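PDB 5G5G: putative xanthine dehydrogenase YAGS fad-binding subunit from Escherichia coli, which probably serves as the molybdenum-cofactor-binding subunit of a periplasmic aldehyde oxidase that converts aldehydes to carboxylic acids. Local coordinates for residues 57-62 with 139-144; 275-280 with 652-657; 642-645 with 650-653. All blocks are in the same frame, centred on the assembly; numbering follows the deposited sequence.

The three contacts show how packing chemistry follows place in the fold. Contact 1 is the most peripheral, centred about 27 Å from the centre of the chain, partly buried, and held by a tyrosine end against aliphatic carbon without a hydrogen bond between its segments. Contacts 2 and 3 are buried and share Val652 and Asn653. In contact 2 their loop meets a short helix through packing of side chains, and of a proline on the loop's backbone; in contact 3 the start of the same loop, with the strand before it, makes two backbone hydrogen bonds and one from an asparagine side chain to 642-645, beside a phenylalanine ring covered by aliphatic side chains. Contact 3 touches both others.

Contact 1 of 3, residues 57-62 with 139-144; sequences AIAKGR and GAYSLA
Tyr141 drives the end of its ring at the backbone corner made by Ala59 and Lys60. Its OH touches two aliphatic carbons, lying 3.4 Å from Ala59 CB and 3.5 Å from Lys60 CB, while the ring carbon CZ follows at 3.9 Å from the same Ala59 CB. The methyl meets the ring obliquely, and the contact is van der Waals in kind, with no hydrogen bond between the segments. The ring also folds back over its own chain: CG of Tyr141 is anti to the carbonyl carbon (chi1 -52°), which lays one face on Gly139, whose C sits 3.6 Å above the ring plane, offset toward the rim. Having no side chain, Gly139 lets the Tyr141 OH come within 3.6 Å of its CA. The corner belongs to the a/b hammerhead region, where 57-62 links strand 49-55 to strand 61-67, the middle strand of a three-stranded antiparallel sheet; 139-144 follows the edge strand 131-136 of that sheet and runs into helix 143-147, capped at its start by the side chain of Ser142. Further out, the Lys60 chain makes another touch. It is extended throughout, starting with CG anti to the backbone N (chi1 -172°), and passes alongside Gly139, with CD 3.9 Å from Gly139 CA. At its end NZ makes a long, weak ion pair with Asp342 OD1, and OD2 of the same carboxylate accepts a hydrogen bond from Ala140 N.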
loop_
_atom_site.group_PDB
_atom_site.type_symbol
_atom_site.label_atom_id
_atom_site.label_comp_id
_atom_site.label_asym_id
_atom_site.label_seq_id
_atom_site.Cartn_x
_atom_site.Cartn_y
_atom_site.Cartn_z
ATOM N N ALA C 57 -21.887 -8.155 7.255
ATOM C CA ALA C 57 -21.823 -9.092 6.125
ATOM C C ALA C 57 -22.605 -8.587 4.896
ATOM O O ALA C 57 -22.486 -9.182 3.816
ATOM C CB ALA C 57 -22.304 -10.475 6.537
ATOM N N ILE C 58 -23.394 -7.534 5.057
ATOM C CA ILE C 58 -24.122 -6.972 3.962
ATOM C C ILE C 58 -23.791 -5.509 3.772
ATOM O O ILE C 58 -23.363 -4.792 4.715
ATOM C CB ILE C 58 -25.646 -7.110 4.107
ATOM C CG1 ILE C 58 -26.198 -6.240 5.217
ATOM C CG2 ILE C 58 -26.040 -8.556 4.330
ATOM C CD1 ILE C 58 -27.690 -6.218 5.277
ATOM N N ALA C 59 -24.050 -5.033 2.547
ATOM C CA ALA C 59 -23.835 -3.620 2.243
ATOM C C ALA C 59 -24.824 -2.733 2.947
ATOM O O ALA C 59 -24.461 -1.642 3.412
ATOM C CB ALA C 59 -23.944 -3.365 0.744
ATOM N N LYS C 60 -26.087 -3.157 3.011
ATOM C CA LYS C 60 -27.151 -2.209 3.348
ATOM C C LYS C 60 -28.453 -2.911 3.711
ATOM O O LYS C 60 -28.888 -3.854 3.003
ATOM C CB LYS C 60 -27.457 -1.269 2.153
ATOM C CG LYS C 60 -28.425 -0.128 2.502
ATOM C CD LYS C 60 -29.001 0.659 1.332
ATOM C CE LYS C 60 -29.659 1.901 1.911
ATOM N NZ LYS C 60 -30.114 2.880 0.905
ATOM N N GLY C 61 -29.058 -2.411 4.783
ATOM C CA GLY C 61 -30.245 -3.005 5.355
ATOM C C GLY C 61 -30.315 -2.826 6.864
ATOM O O GLY C 61 -29.829 -1.843 7.421
ATOM N N ARG C 62 -30.950 -3.802 7.514
ATOM C CA ARG C 62 -31.216 -3.787 8.939
ATOM C C ARG C 62 -30.579 -5.026 9.561
ATOM O O ARG C 62 -30.572 -6.117 8.972
ATOM C CB ARG C 62 -32.732 -3.824 9.215
ATOM C CG ARG C 62 -33.091 -3.353 10.619
ATOM C CD ARG C 62 -34.577 -3.098 10.836
ATOM N NE ARG C 62 -34.843 -2.671 12.222
ATOM C CZ ARG C 62 -34.666 -1.435 12.704
ATOM N NH1 ARG C 62 -34.239 -0.441 11.933
ATOM N NH2 ARG C 62 -34.934 -1.188 13.984
ATOM N N GLY C 139 -29.918 -0.856 -2.551
ATOM C CA GLY C 139 -28.931 0.200 -2.533
ATOM C C GLY C 139 -28.501 0.630 -3.927
ATOM O O GLY C 139 -28.843 0.011 -4.909
ATOM N N ALA C 140 -27.741 1.709 -3.973
ATOM C CA ALA C 140 -27.184 2.283 -5.206
ATOM C C ALA C 140 -25.708 2.208 -5.101
ATOM O O ALA C 140 -25.107 2.790 -4.179
ATOM C CB ALA C 140 -27.606 3.730 -5.391
ATOM N N TYR C 141 -25.115 1.450 -6.035
ATOM C CA TYR C 141 -23.725 1.146 -6.001
ATOM C C TYR C 141 -22.939 1.535 -7.201
ATOM O O TYR C 141 -21.751 1.381 -7.173
ATOM C CB TYR C 141 -23.514 -0.336 -5.708
ATOM C CG TYR C 141 -24.256 -0.760 -4.484
ATOM C CD1 TYR C 141 -23.868 -0.287 -3.228
ATOM C CD2 TYR C 141 -25.342 -1.630 -4.568
ATOM C CE1 TYR C 141 -24.559 -0.675 -2.088
ATOM C CE2 TYR C 141 -26.035 -2.031 -3.448
ATOM C CZ TYR C 141 -25.642 -1.552 -2.215
ATOM O OH TYR C 141 -26.373 -1.958 -1.125
ATOM N N SER C 142 -23.589 2.044 -8.254
ATOM C CA SER C 142 -22.931 2.391 -9.463
ATOM C C SER C 142 -22.963 3.896 -9.725
ATOM O O SER C 142 -23.986 4.446 -10.062
ATOM C CB SER C 142 -23.609 1.700 -10.661
ATOM O OG SER C 142 -23.098 2.246 -11.863
ATOM N N LEU C 143 -21.810 4.539 -9.650
ATOM C CA LEU C 143 -21.718 5.962 -9.929
ATOM C C LEU C 143 -22.231 6.228 -11.339
ATOM O O LEU C 143 -22.961 7.199 -11.571
ATOM C CB LEU C 143 -20.298 6.496 -9.826
ATOM C CG LEU C 143 -20.019 7.948 -10.209
ATOM C CD1 LEU C 143 -20.839 8.871 -9.305
ATOM C CD2 LEU C 143 -18.535 8.282 -10.137
ATOM N N ALA C 144 -21.805 5.395 -12.272
ATOM C CA ALA C 144 -22.242 5.583 -13.675
ATOM C C ALA C 144 -23.745 5.556 -13.832
ATOM O O ALA C 144 -24.325 6.400 -14.536
ATOM C CB ALA C 144 -21.584 4.549 -14.569
#

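Contact 2 of 3, residues 275-280 with 652-657; sequences IPNNTT and VNHDMA
Pro276 and Asn277, in the single-turn helix 275-278, press against His654 in the loop that follows the hairpin strand 650-651, bringing together the two molybdopterin-cofactor-binding regions of the chain. The proline ring leans on the histidine's backbone as well as its side chain: CB of Pro276 is 3.9 Å from CB of His654, and CD of Pro276 is 3.8 Å from the carbonyl O of His654. Beside it, the Asn277 amide and the imidazole stand almost perpendicular, their planes 82° apart. With CG of Asn277 anti to the carbonyl carbon (chi1 -67°), its ND2 approaches CB of His654 to 3.5 Å and CG of His654 to 3.7 Å, arriving obliquely at the ring. The other end of the amide fixes its rotation, because OD1 of Asn277 accepts a hydrogen bond from the backbone N of Phe651, tying this helix to the hairpin next door. At the C-terminal end of helix 275-278, Thr279 leaves helical geometry, and its OG1 gives a hydrogen bond of 2.8 Å to Ile275 O, from above the carbonyl plane, beside the bond from Thr279 N to the same oxygen. His654 is anchored outward: its NE2 bonds an acidic side chain of a neighbouring subunit, and its ring meets that of His109 edge-to-face. Just beyond it Asp655 forms an Asx turn, where OD1 takes the N-H of Ala657 at 2.8 Å on the anti side of the carboxylate. OD1 also accepts from Gly658 N, and the Asp655 side chain lies about 8 Å from a bound FAD.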
loop_
_atom_site.group_PDB
_atom_site.type_symbol
_atom_site.label_atom_id
_atom_site.label_comp_id
_atom_site.label_asym_id
_atom_site.label_seq_id
_atom_site.Cartn_x
_atom_site.Cartn_y
_atom_site.Cartn_z
ATOM N N ILE C 275 -10.112 -3.371 6.231
ATOM C CA ILE C 275 -9.790 -1.955 6.107
ATOM C C ILE C 275 -10.429 -1.301 4.871
ATOM O O ILE C 275 -11.096 -0.308 5.013
ATOM C CB ILE C 275 -8.297 -1.644 6.290
ATOM C CG1 ILE C 275 -7.930 -1.932 7.756
ATOM C CG2 ILE C 275 -7.997 -0.182 5.933
ATOM C CD1 ILE C 275 -6.455 -1.853 8.033
ATOM N N PRO C 276 -10.287 -1.902 3.701
ATOM C CA PRO C 276 -10.772 -1.160 2.529
ATOM C C PRO C 276 -12.287 -0.830 2.512
ATOM O O PRO C 276 -12.666 0.245 2.008
ATOM C CB PRO C 276 -10.326 -2.030 1.358
ATOM C CG PRO C 276 -9.112 -2.707 1.864
ATOM C CD PRO C 276 -9.452 -3.038 3.306
ATOM N N ASN C 277 -13.138 -1.736 3.044
ATOM C CA ASN C 277 -14.562 -1.470 3.200
ATOM C C ASN C 277 -14.955 -0.849 4.538
ATOM O O ASN C 277 -15.917 -0.092 4.579
ATOM C CB ASN C 277 -15.447 -2.713 2.912
ATOM C CG ASN C 277 -15.417 -3.135 1.479
ATOM O OD1 ASN C 277 -16.118 -2.568 0.624
ATOM N ND2 ASN C 277 -14.595 -4.093 1.183
ATOM N N ASN C 278 -14.239 -1.160 5.641
ATOM C CA ASN C 278 -14.619 -0.584 6.945
ATOM C C ASN C 278 -14.332 0.909 7.031
ATOM O O ASN C 278 -15.111 1.648 7.645
ATOM C CB ASN C 278 -13.902 -1.275 8.118
ATOM C CG ASN C 278 -14.239 -0.626 9.434
ATOM O OD1 ASN C 278 -13.482 0.188 9.955
ATOM N ND2 ASN C 278 -15.445 -0.952 9.955
ATOM N N THR C 279 -13.219 1.337 6.426
ATOM C CA THR C 279 -12.719 2.687 6.634
ATOM C C THR C 279 -13.182 3.563 5.456
ATOM O O THR C 279 -14.296 3.409 5.010
ATOM C CB THR C 279 -11.213 2.759 6.860
ATOM O OG1 THR C 279 -10.434 2.343 5.724
ATOM C CG2 THR C 279 -10.825 1.840 8.031
ATOM N N THR C 280 -12.346 4.489 4.997
ATOM C CA THR C 280 -12.745 5.366 3.915
ATOM C C THR C 280 -11.927 5.050 2.651
ATOM O O THR C 280 -10.916 4.344 2.713
ATOM C CB THR C 280 -12.540 6.827 4.281
ATOM O OG1 THR C 280 -11.158 7.126 4.441
ATOM C CG2 THR C 280 -13.269 7.154 5.567
ATOM N N VAL C 652 -14.490 -5.447 -3.873
ATOM C CA VAL C 652 -14.225 -6.910 -3.928
ATOM C C VAL C 652 -12.796 -7.301 -3.553
ATOM O O VAL C 652 -12.584 -8.234 -2.801
ATOM C CB VAL C 652 -14.582 -7.469 -5.326
ATOM C CG1 VAL C 652 -14.238 -8.936 -5.482
ATOM C CG2 VAL C 652 -16.067 -7.309 -5.640
ATOM N N ASN C 653 -11.825 -6.561 -4.097
ATOM C CA ASN C 653 -10.447 -6.873 -3.950
ATOM C C ASN C 653 -9.914 -6.167 -2.731
ATOM O O ASN C 653 -9.036 -5.285 -2.819
ATOM C CB ASN C 653 -9.675 -6.496 -5.252
ATOM C CG ASN C 653 -9.815 -5.049 -5.610
ATOM O OD1 ASN C 653 -10.829 -4.395 -5.333
ATOM N ND2 ASN C 653 -8.772 -4.523 -6.181
ATOM N N HIS C 654 -10.366 -6.616 -1.559
ATOM C CA HIS C 654 -10.193 -5.827 -0.345
ATOM C C HIS C 654 -9.081 -6.295 0.589
ATOM O O HIS C 654 -9.296 -6.500 1.754
ATOM C CB HIS C 654 -11.520 -5.622 0.401
ATOM C CG HIS C 654 -12.237 -6.884 0.799
ATOM N ND1 HIS C 654 -11.889 -7.638 1.895
ATOM C CD2 HIS C 654 -13.343 -7.479 0.284
ATOM C CE1 HIS C 654 -12.722 -8.654 2.031
ATOM N NE2 HIS C 654 -13.625 -8.572 1.068
ATOM N N ASP C 655 -7.876 -6.396 0.050
ATOM C CA ASP C 655 -6.705 -6.703 0.827
ATOM C C ASP C 655 -5.466 -6.200 0.100
ATOM O O ASP C 655 -5.582 -5.522 -0.941
ATOM C CB ASP C 655 -6.667 -8.179 1.219
ATOM C CG ASP C 655 -6.495 -9.106 0.035
ATOM O OD1 ASP C 655 -5.717 -8.793 -0.902
ATOM O OD2 ASP C 655 -7.170 -10.141 0.035
ATOM N N MET C 656 -4.306 -6.499 0.680
ATOM C CA MET C 656 -3.022 -5.955 0.269
ATOM C C MET C 656 -2.408 -6.784 -0.883
ATOM O O MET C 656 -1.333 -6.415 -1.353
ATOM C CB MET C 656 -2.144 -5.838 1.536
ATOM C CG MET C 656 -0.718 -5.324 1.455
ATOM S SD MET C 656 -0.517 -3.580 0.941
ATOM C CE MET C 656 -0.888 -2.703 2.475
ATOM N N ALA C 657 -3.088 -7.855 -1.339
ATOM C CA ALA C 657 -2.744 -8.573 -2.591
ATOM C C ALA C 657 -3.718 -8.185 -3.709
ATOM O O ALA C 657 -3.279 -7.850 -4.826
ATOM C CB ALA C 657 -2.766 -10.075 -2.390
#

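Contact 3 of 3, residues 642-645 with 650-653; sequences LAVD and YFVN
Leu642 lies over Phe651 at the tightly packed end of this contact. CD1 of Leu642 sits 3.8 Å from the centroid of the Phe651 ring and close to its normal, a CH-pi contact over the centre of one face, while CB of Leu642 comes within 3.6 Å of CD1 of Phe651. CG of the leucine is anti to the carbonyl carbon (chi1 -71°), which puts CD1 over the ring face. Backbone polar groups are bonded across the same end. Val652 N gives a nearly straight hydrogen bond to Ala643 O at 2.8 Å, and Ala643 N donates to the side-chain OD1 of Asn653 at 2.9 Å, tilted 35° from that carbonyl plane. The Asn653 amide thus continues the ladder where the backbone of a hairpin would otherwise serve, and its ND2 binds Glu641 O and Gly658 O, which fixes the rotation of the amide from both ends. Close packing extends to Asp645, whose CB meets CG2 of Val652 at 3.5 Å; its OD2 forms a salt bridge with Arg647 and a hydrogen bond with an aromatic side chain of a neighbouring subunit, and OD1 accepts from Leu648 N.

The looser side is that of Val644, the partly exposed member, which reaches the Phe651 ring at its edge, with CG2 lying in the ring plane 3.8 Å from CE1 of Phe651. These two residues form a non-hydrogen-bonded antiparallel pair, followed by a bond from Asp645 N to Tyr650 O at 3.0 Å.

The two strands form a small, weakly bonded beta hairpin after the long helix 619-638, with helix 275-278 against Leu642 and Tyr650, and His281 meeting the Phe651 ring edge-to-face.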
loop_
_atom_site.group_PDB
_atom_site.type_symbol
_atom_site.label_atom_id
_atom_site.label_comp_id
_atom_site.label_asym_id
_atom_site.label_seq_id
_atom_site.Cartn_x
_atom_site.Cartn_y
_atom_site.Cartn_z
ATOM N N LEU C 642 -10.202 -0.090 -6.553
ATOM C CA LEU C 642 -11.142 -0.909 -5.769
ATOM C C LEU C 642 -12.252 -1.327 -6.743
ATOM O O LEU C 642 -13.057 -0.501 -7.154
ATOM C CB LEU C 642 -11.743 -0.129 -4.610
ATOM C CG LEU C 642 -10.796 0.199 -3.441
ATOM C CD1 LEU C 642 -11.373 1.266 -2.508
ATOM C CD2 LEU C 642 -10.457 -1.039 -2.645
ATOM N N ALA C 643 -12.306 -2.614 -7.047
ATOM C CA ALA C 643 -13.324 -3.187 -7.896
ATOM C C ALA C 643 -14.665 -3.200 -7.185
ATOM O O ALA C 643 -14.838 -3.932 -6.215
ATOM C CB ALA C 643 -12.927 -4.580 -8.282
ATOM N N VAL C 644 -15.633 -2.460 -7.725
ATOM C CA VAL C 644 -16.963 -2.445 -7.174
ATOM C C VAL C 644 -17.811 -3.588 -7.714
ATOM O O VAL C 644 -17.930 -3.765 -8.950
ATOM C CB VAL C 644 -17.679 -1.125 -7.507
ATOM C CG1 VAL C 644 -19.144 -1.159 -7.069
ATOM C CG2 VAL C 644 -16.945 0.035 -6.852
ATOM N N ASP C 645 -18.400 -4.373 -6.811
ATOM C CA ASP C 645 -19.448 -5.327 -7.221
ATOM C C ASP C 645 -20.765 -4.530 -7.078
ATOM O O ASP C 645 -21.155 -4.252 -5.966
ATOM C CB ASP C 645 -19.450 -6.590 -6.360
ATOM C CG ASP C 645 -20.377 -7.672 -6.936
ATOM O OD1 ASP C 645 -21.570 -7.318 -7.213
ATOM O OD2 ASP C 645 -19.878 -8.815 -7.183
ATOM N N TYR C 650 -20.013 -3.633 -2.610
ATOM C CA TYR C 650 -18.788 -3.540 -1.842
ATOM C C TYR C 650 -17.575 -3.577 -2.739
ATOM O O TYR C 650 -17.670 -3.827 -3.945
ATOM C CB TYR C 650 -18.725 -4.632 -0.756
ATOM C CG TYR C 650 -18.288 -5.998 -1.251
ATOM C CD1 TYR C 650 -19.077 -6.734 -2.129
ATOM C CD2 TYR C 650 -17.087 -6.552 -0.870
ATOM C CE1 TYR C 650 -18.655 -7.966 -2.653
ATOM C CE2 TYR C 650 -16.676 -7.809 -1.333
ATOM C CZ TYR C 650 -17.465 -8.501 -2.241
ATOM O OH TYR C 650 -17.060 -9.726 -2.706
ATOM N N PHE C 651 -16.430 -3.284 -2.145
ATOM C CA PHE C 651 -15.184 -3.374 -2.844
ATOM C C PHE C 651 -14.644 -4.787 -2.730
ATOM O O PHE C 651 -14.324 -5.250 -1.634
ATOM C CB PHE C 651 -14.150 -2.346 -2.293
ATOM C CG PHE C 651 -14.650 -0.922 -2.283
ATOM C CD1 PHE C 651 -15.165 -0.325 -3.442
ATOM C CD2 PHE C 651 -14.577 -0.156 -1.138
ATOM C CE1 PHE C 651 -15.581 1.000 -3.407
ATOM C CE2 PHE C 651 -15.028 1.160 -1.089
ATOM C CZ PHE C 651 -15.528 1.741 -2.244
ATOM N N VAL C 652 -14.490 -5.447 -3.873
ATOM C CA VAL C 652 -14.225 -6.910 -3.928
ATOM C C VAL C 652 -12.796 -7.301 -3.553
ATOM O O VAL C 652 -12.584 -8.234 -2.801
ATOM C CB VAL C 652 -14.582 -7.469 -5.326
ATOM C CG1 VAL C 652 -14.238 -8.936 -5.482
ATOM C CG2 VAL C 652 -16.067 -7.309 -5.640
ATOM N N ASN C 653 -11.825 -6.561 -4.097
ATOM C CA ASN C 653 -10.447 -6.873 -3.950
ATOM C C ASN C 653 -9.914 -6.167 -2.731
ATOM O O ASN C 653 -9.036 -5.285 -2.819
ATOM C CB ASN C 653 -9.675 -6.496 -5.252
ATOM C CG ASN C 653 -9.815 -5.049 -5.610
ATOM O OD1 ASN C 653 -10.829 -4.395 -5.333
ATOM N ND2 ASN C 653 -8.772 -4.523 -6.181
#